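Local coordinates for protein Phenylalanine/tyrosine ammonia-lyase (PDB 1Y2M) that catalyses the non-oxidative deamination of L-phenylalanine and L-tyrosine to trans-cinnamate and p-coumarate, releasing ammonium, and works as a homotetramer, at residues 526-538 and 665-678. Residues are numbered along the deposited sequence; the frame is centred on the assembly and turned at random.
Sequences THLYCVLQAIDLR and LYAFVREELGVKAR
L532 meets Y666 and V669 where helix 526-538 crosses helix 665-672 almost at right angles (98°), the axes 11.0 Å apart; beyond G674, which has positive phi, the chain leaves the helix and crosses obliquely past 526-538, V675 near Y529 and A677 beside Q533. L532 drives CD1 tightly against V669 CG1 (3.4 Å) and rests CD2 near Y666 CD1, while L528 reaches tip to tip toward L665 and V669. The polar half centres on D536. Its CG, beside the backbone N (chi1 -80°), holds the carboxylate between Y666 and R670: OD1 takes the hydroxyl of Y666 in a very short hydrogen bond (OD1 to OH 2.4 Å), at the ring edge with carboxylate and ring nearly perpendicular, and OD2 takes the side-on grip of R670. There R670 NE uses the syn lone pair of D536 OD2 at 3.0 Å, whereas NH2 reaches the same oxygen from above the carboxylate plane at 2.8 Å. R670 NH1 bonds V675 O (2.8 Å), and L532 CB and A677 N lie over the guanidinium faces, fixing its rotation. An alanine in place of R670 would probably leave the buried D536 carboxylate without its countercharge and V675 O without this donor, slackening the turn after the helix. Q533, bent at chi2, turns its amide to the backbone of R678 and holds it by two hydrogen bonds: R678 N donates to OE1 (3.0 Å, 163°) and NE2 donates to R678 O (3.1 Å). Y529 OH shares a water with R678 NH1 and bonds H466; R678 NE bridges to E136 of the second subunit. The buried crossing joins helix 662-672 and the turn after it to the long helix 506-560 of the mainly helical PAL/histidase fold.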
loop_
_atom_site.group_PDB
_atom_site.type_symbol
_atom_site.label_atom_id
_atom_site.label_comp_id
_atom_site.label_asym_id
_atom_site.label_seq_id
_atom_site.Cartn_x
_atom_site.Cartn_y
_atom_site.Cartn_z
ATOM N N THR B 526 -26.134 4.001 0.037
ATOM C CA THR B 526 -26.180 5.395 -0.436
ATOM C C THR B 526 -26.617 5.507 -1.911
ATOM O O THR B 526 -27.481 6.307 -2.304
ATOM C CB THR B 526 -24.801 6.036 -0.199
ATOM O OG1 THR B 526 -24.581 6.106 1.211
ATOM C CG2 THR B 526 -24.638 7.421 -0.811
ATOM N N HIS B 527 -25.971 4.735 -2.760
ATOM C CA HIS B 527 -26.301 4.726 -4.177
ATOM C C HIS B 527 -27.767 4.323 -4.360
ATOM O O HIS B 527 -28.497 4.902 -5.184
ATOM C CB HIS B 527 -25.315 3.786 -4.885
ATOM C CG HIS B 527 -25.391 3.791 -6.397
ATOM N ND1 HIS B 527 -24.545 3.036 -7.185
ATOM C CD2 HIS B 527 -26.216 4.450 -7.251
ATOM C CE1 HIS B 527 -24.848 3.245 -8.459
ATOM N NE2 HIS B 527 -25.868 4.080 -8.527
ATOM N N LEU B 528 -28.194 3.257 -3.710
ATOM C CA LEU B 528 -29.592 2.831 -3.829
ATOM C C LEU B 528 -30.559 3.921 -3.376
ATOM O O LEU B 528 -31.545 4.203 -4.070
ATOM C CB LEU B 528 -29.819 1.557 -3.010
ATOM C CG LEU B 528 -31.182 0.869 -3.070
ATOM C CD1 LEU B 528 -31.674 0.707 -4.510
ATOM C CD2 LEU B 528 -31.090 -0.516 -2.385
ATOM N N TYR B 529 -30.250 4.578 -2.261
ATOM C CA TYR B 529 -31.076 5.715 -1.817
ATOM C C TYR B 529 -31.210 6.724 -2.953
ATOM O O TYR B 529 -32.318 7.173 -3.284
ATOM C CB TYR B 529 -30.479 6.358 -0.572
ATOM C CG TYR B 529 -31.222 7.604 -0.165
ATOM C CD1 TYR B 529 -32.284 7.553 0.739
ATOM C CD2 TYR B 529 -30.870 8.819 -0.689
ATOM C CE1 TYR B 529 -32.969 8.690 1.076
ATOM C CE2 TYR B 529 -31.586 9.970 -0.359
ATOM C CZ TYR B 529 -32.617 9.904 0.514
ATOM O OH TYR B 529 -33.300 11.078 0.839
ATOM N N CYS B 530 -30.067 7.092 -3.535
ATOM C CA CYS B 530 -30.048 8.163 -4.564
ATOM C C CYS B 530 -30.744 7.766 -5.869
ATOM O O CYS B 530 -31.532 8.548 -6.438
ATOM C CB CYS B 530 -28.676 8.652 -4.840
ATOM S SG CYS B 530 -27.828 9.446 -3.474
ATOM N N VAL B 531 -30.455 6.555 -6.347
ATOM C CA VAL B 531 -31.016 6.134 -7.634
ATOM C C VAL B 531 -32.529 6.103 -7.566
ATOM O O VAL B 531 -33.216 6.362 -8.538
ATOM C CB VAL B 531 -30.375 4.795 -8.155
ATOM C CG1 VAL B 531 -31.007 3.582 -7.449
ATOM C CG2 VAL B 531 -30.516 4.669 -9.674
ATOM N N LEU B 532 -33.091 5.742 -6.413
ATOM C CA LEU B 532 -34.554 5.679 -6.304
ATOM C C LEU B 532 -35.154 7.092 -6.368
ATOM O O LEU B 532 -36.179 7.290 -7.019
ATOM C CB LEU B 532 -34.973 5.006 -4.994
ATOM C CG LEU B 532 -34.488 3.578 -4.885
ATOM C CD1 LEU B 532 -34.728 3.075 -3.495
ATOM C CD2 LEU B 532 -35.110 2.642 -5.964
ATOM N N GLN B 533 -34.493 8.048 -5.713
ATOM C CA GLN B 533 -34.907 9.456 -5.857
ATOM C C GLN B 533 -34.835 9.887 -7.291
ATOM O O GLN B 533 -35.793 10.496 -7.809
ATOM C CB GLN B 533 -34.063 10.384 -5.022
ATOM C CG GLN B 533 -34.492 11.858 -5.158
ATOM C CD GLN B 533 -35.618 12.310 -4.228
ATOM O OE1 GLN B 533 -36.292 11.520 -3.546
ATOM N NE2 GLN B 533 -35.855 13.634 -4.236
ATOM N N ALA B 534 -33.726 9.569 -7.961
ATOM C CA ALA B 534 -33.566 9.949 -9.371
ATOM C C ALA B 534 -34.661 9.327 -10.236
ATOM O O ALA B 534 -35.232 9.968 -11.118
ATOM C CB ALA B 534 -32.194 9.516 -9.863
ATOM N N ILE B 535 -34.982 8.054 -9.961
ATOM C CA ILE B 535 -36.049 7.337 -10.704
ATOM C C ILE B 535 -37.407 8.059 -10.557
ATOM O O ILE B 535 -38.135 8.248 -11.489
ATOM C CB ILE B 535 -36.148 5.882 -10.244
ATOM C CG1 ILE B 535 -35.011 5.101 -10.910
ATOM C CG2 ILE B 535 -37.448 5.284 -10.576
ATOM C CD1 ILE B 535 -34.707 3.746 -10.308
ATOM N N ASP B 536 -37.742 8.441 -9.328
ATOM C CA ASP B 536 -38.976 9.166 -9.099
ATOM C C ASP B 536 -38.968 10.535 -9.801
ATOM O O ASP B 536 -39.978 10.953 -10.339
ATOM C CB ASP B 536 -39.141 9.296 -7.594
ATOM C CG ASP B 536 -39.683 8.047 -6.966
ATOM O OD1 ASP B 536 -40.391 7.243 -7.652
ATOM O OD2 ASP B 536 -39.472 7.860 -5.728
ATOM N N LEU B 537 -37.843 11.239 -9.783
ATOM C CA LEU B 537 -37.756 12.547 -10.465
ATOM C C LEU B 537 -37.846 12.395 -11.984
ATOM O O LEU B 537 -38.460 13.230 -12.711
ATOM C CB LEU B 537 -36.484 13.287 -10.071
ATOM C CG LEU B 537 -36.435 13.737 -8.593
ATOM C CD1 LEU B 537 -35.036 14.331 -8.251
ATOM C CD2 LEU B 537 -37.538 14.720 -8.294
ATOM N N ARG B 538 -37.216 11.342 -12.486
ATOM C CA ARG B 538 -37.361 11.059 -13.905
ATOM C C ARG B 538 -38.800 10.737 -14.293
ATOM O O ARG B 538 -39.313 11.131 -15.351
ATOM C CB ARG B 538 -36.435 9.935 -14.329
ATOM C CG ARG B 538 -36.294 9.839 -15.854
ATOM C CD ARG B 538 -35.525 10.988 -16.456
ATOM N NE ARG B 538 -34.073 10.848 -16.302
ATOM C CZ ARG B 538 -33.177 11.765 -16.669
ATOM N NH1 ARG B 538 -33.608 12.941 -17.133
ATOM N NH2 ARG B 538 -31.904 11.511 -16.574
ATOM N N LEU B 665 -36.849 -4.220 -6.569
ATOM C CA LEU B 665 -35.953 -3.562 -5.612
ATOM C C LEU B 665 -36.563 -2.218 -5.209
ATOM O O LEU B 665 -36.515 -1.805 -4.054
ATOM C CB LEU B 665 -34.560 -3.371 -6.199
ATOM C CG LEU B 665 -33.457 -2.922 -5.210
ATOM C CD1 LEU B 665 -33.528 -3.641 -3.904
ATOM C CD2 LEU B 665 -32.083 -3.000 -5.805
ATOM N N TYR B 666 -37.135 -1.511 -6.169
ATOM C CA TYR B 666 -37.800 -0.242 -5.873
ATOM C C TYR B 666 -38.880 -0.416 -4.786
ATOM O O TYR B 666 -38.896 0.278 -3.779
ATOM C CB TYR B 666 -38.446 0.308 -7.143
ATOM C CG TYR B 666 -39.207 1.610 -6.999
ATOM C CD1 TYR B 666 -38.596 2.826 -7.272
ATOM C CD2 TYR B 666 -40.540 1.626 -6.636
ATOM C CE1 TYR B 666 -39.276 4.044 -7.152
ATOM C CE2 TYR B 666 -41.238 2.837 -6.502
ATOM C CZ TYR B 666 -40.610 4.028 -6.775
ATOM O OH TYR B 666 -41.267 5.232 -6.673
ATOM N N ALA B 667 -39.779 -1.371 -5.017
ATOM C CA ALA B 667 -40.845 -1.691 -4.061
ATOM C C ALA B 667 -40.275 -2.126 -2.727
ATOM O O ALA B 667 -40.774 -1.744 -1.691
ATOM C CB ALA B 667 -41.782 -2.766 -4.624
ATOM N N PHE B 668 -39.198 -2.908 -2.746
ATOM C CA PHE B 668 -38.612 -3.352 -1.477
ATOM C C PHE B 668 -38.202 -2.188 -0.611
ATOM O O PHE B 668 -38.489 -2.138 0.579
ATOM C CB PHE B 668 -37.392 -4.227 -1.748
ATOM C CG PHE B 668 -36.667 -4.662 -0.510
ATOM C CD1 PHE B 668 -37.280 -5.535 0.402
ATOM C CD2 PHE B 668 -35.363 -4.207 -0.253
ATOM C CE1 PHE B 668 -36.609 -5.951 1.567
ATOM C CE2 PHE B 668 -34.703 -4.620 0.886
ATOM C CZ PHE B 668 -35.317 -5.506 1.794
ATOM N N VAL B 669 -37.519 -1.215 -1.213
ATOM C CA VAL B 669 -36.994 -0.101 -0.430
ATOM C C VAL B 669 -38.122 0.883 -0.063
ATOM O O VAL B 669 -38.249 1.320 1.099
ATOM C CB VAL B 669 -35.866 0.610 -1.170
ATOM C CG1 VAL B 669 -35.440 1.811 -0.376
ATOM C CG2 VAL B 669 -34.702 -0.307 -1.314
ATOM N N ARG B 670 -38.954 1.239 -1.025
ATOM C CA ARG B 670 -39.963 2.238 -0.832
ATOM C C ARG B 670 -41.080 1.743 0.104
ATOM O O ARG B 670 -41.610 2.513 0.919
ATOM C CB ARG B 670 -40.527 2.653 -2.211
ATOM C CG ARG B 670 -39.640 3.605 -3.013
ATOM C CD ARG B 670 -39.933 5.054 -2.628
ATOM N NE ARG B 670 -39.152 5.998 -3.439
ATOM C CZ ARG B 670 -37.941 6.410 -3.152
ATOM N NH1 ARG B 670 -37.300 5.963 -2.087
ATOM N NH2 ARG B 670 -37.358 7.303 -3.932
ATOM N N GLU B 671 -41.465 0.475 -0.036
ATOM C CA GLU B 671 -42.570 -0.087 0.725
ATOM C C GLU B 671 -42.093 -0.888 1.904
ATOM O O GLU B 671 -42.431 -0.552 3.042
ATOM C CB GLU B 671 -43.448 -0.950 -0.148
ATOM C CG GLU B 671 -44.014 -0.243 -1.339
ATOM C CD GLU B 671 -44.548 1.152 -1.076
ATOM O OE1 GLU B 671 -45.208 1.391 -0.046
ATOM O OE2 GLU B 671 -44.347 2.024 -1.954
ATOM N N GLU B 672 -41.314 -1.952 1.705
ATOM C CA GLU B 672 -40.963 -2.779 2.856
ATOM C C GLU B 672 -40.054 -2.081 3.843
ATOM O O GLU B 672 -40.244 -2.212 5.065
ATOM C CB GLU B 672 -40.311 -4.098 2.456
ATOM C CG GLU B 672 -41.261 -5.086 1.823
ATOM C CD GLU B 672 -40.632 -6.466 1.611
ATOM O OE1 GLU B 672 -40.274 -7.143 2.612
ATOM O OE2 GLU B 672 -40.527 -6.901 0.445
ATOM N N LEU B 673 -39.088 -1.304 3.337
ATOM C CA LEU B 673 -38.177 -0.559 4.201
ATOM C C LEU B 673 -38.724 0.807 4.599
ATOM O O LEU B 673 -38.197 1.438 5.524
ATOM C CB LEU B 673 -36.808 -0.387 3.552
ATOM C CG LEU B 673 -36.054 -1.647 3.170
ATOM C CD1 LEU B 673 -34.613 -1.299 2.787
ATOM C CD2 LEU B 673 -36.145 -2.711 4.258
ATOM N N GLY B 674 -39.757 1.279 3.920
ATOM C CA GLY B 674 -40.376 2.544 4.268
ATOM C C GLY B 674 -39.603 3.791 3.895
ATOM O O GLY B 674 -39.913 4.865 4.422
ATOM N N VAL B 675 -38.622 3.666 2.997
ATOM C CA VAL B 675 -37.740 4.761 2.600
ATOM C C VAL B 675 -38.356 5.462 1.397
ATOM O O VAL B 675 -38.354 4.894 0.308
ATOM C CB VAL B 675 -36.321 4.265 2.237
ATOM C CG1 VAL B 675 -35.507 5.393 1.751
ATOM C CG2 VAL B 675 -35.650 3.617 3.468
ATOM N N LYS B 676 -38.851 6.685 1.612
ATOM C CA LYS B 676 -39.669 7.425 0.663
ATOM C C LYS B 676 -38.772 8.422 -0.097
ATOM O O LYS B 676 -37.707 8.863 0.371
ATOM C CB LYS B 676 -40.802 8.174 1.364
ATOM C CG LYS B 676 -41.777 7.281 2.161
ATOM C CD LYS B 676 -42.282 6.025 1.351
ATOM C CE LYS B 676 -43.375 5.127 1.979
ATOM N NZ LYS B 676 -42.878 4.458 3.147
ATOM N N ALA B 677 -39.246 8.831 -1.257
ATOM C CA ALA B 677 -38.706 10.034 -1.895
ATOM C C ALA B 677 -38.779 11.207 -0.898
ATOM O O ALA B 677 -39.652 11.236 -0.027
ATOM C CB ALA B 677 -39.485 10.359 -3.115
ATOM N N ARG B 678 -37.884 12.174 -1.061
ATOM C CA ARG B 678 -37.762 13.299 -0.150
ATOM C C ARG B 678 -38.060 14.595 -0.861
ATOM O O ARG B 678 -37.400 14.955 -1.865
ATOM C CB ARG B 678 -36.356 13.393 0.424
ATOM C CG ARG B 678 -36.260 14.384 1.582
ATOM C CD ARG B 678 -34.826 14.594 2.046
ATOM N NE ARG B 678 -34.823 15.309 3.342
ATOM C CZ ARG B 678 -34.948 14.723 4.531
ATOM N NH1 ARG B 678 -34.981 13.410 4.667
ATOM N NH2 ARG B 678 -35.002 15.479 5.607
HETATM O O HOH W 1 -34.870 7.683 -2.291
HETATM O O HOH W 2 -34.723 11.057 3.084
HETATM O O HOH W 3 -35.384 9.950 -0.855
#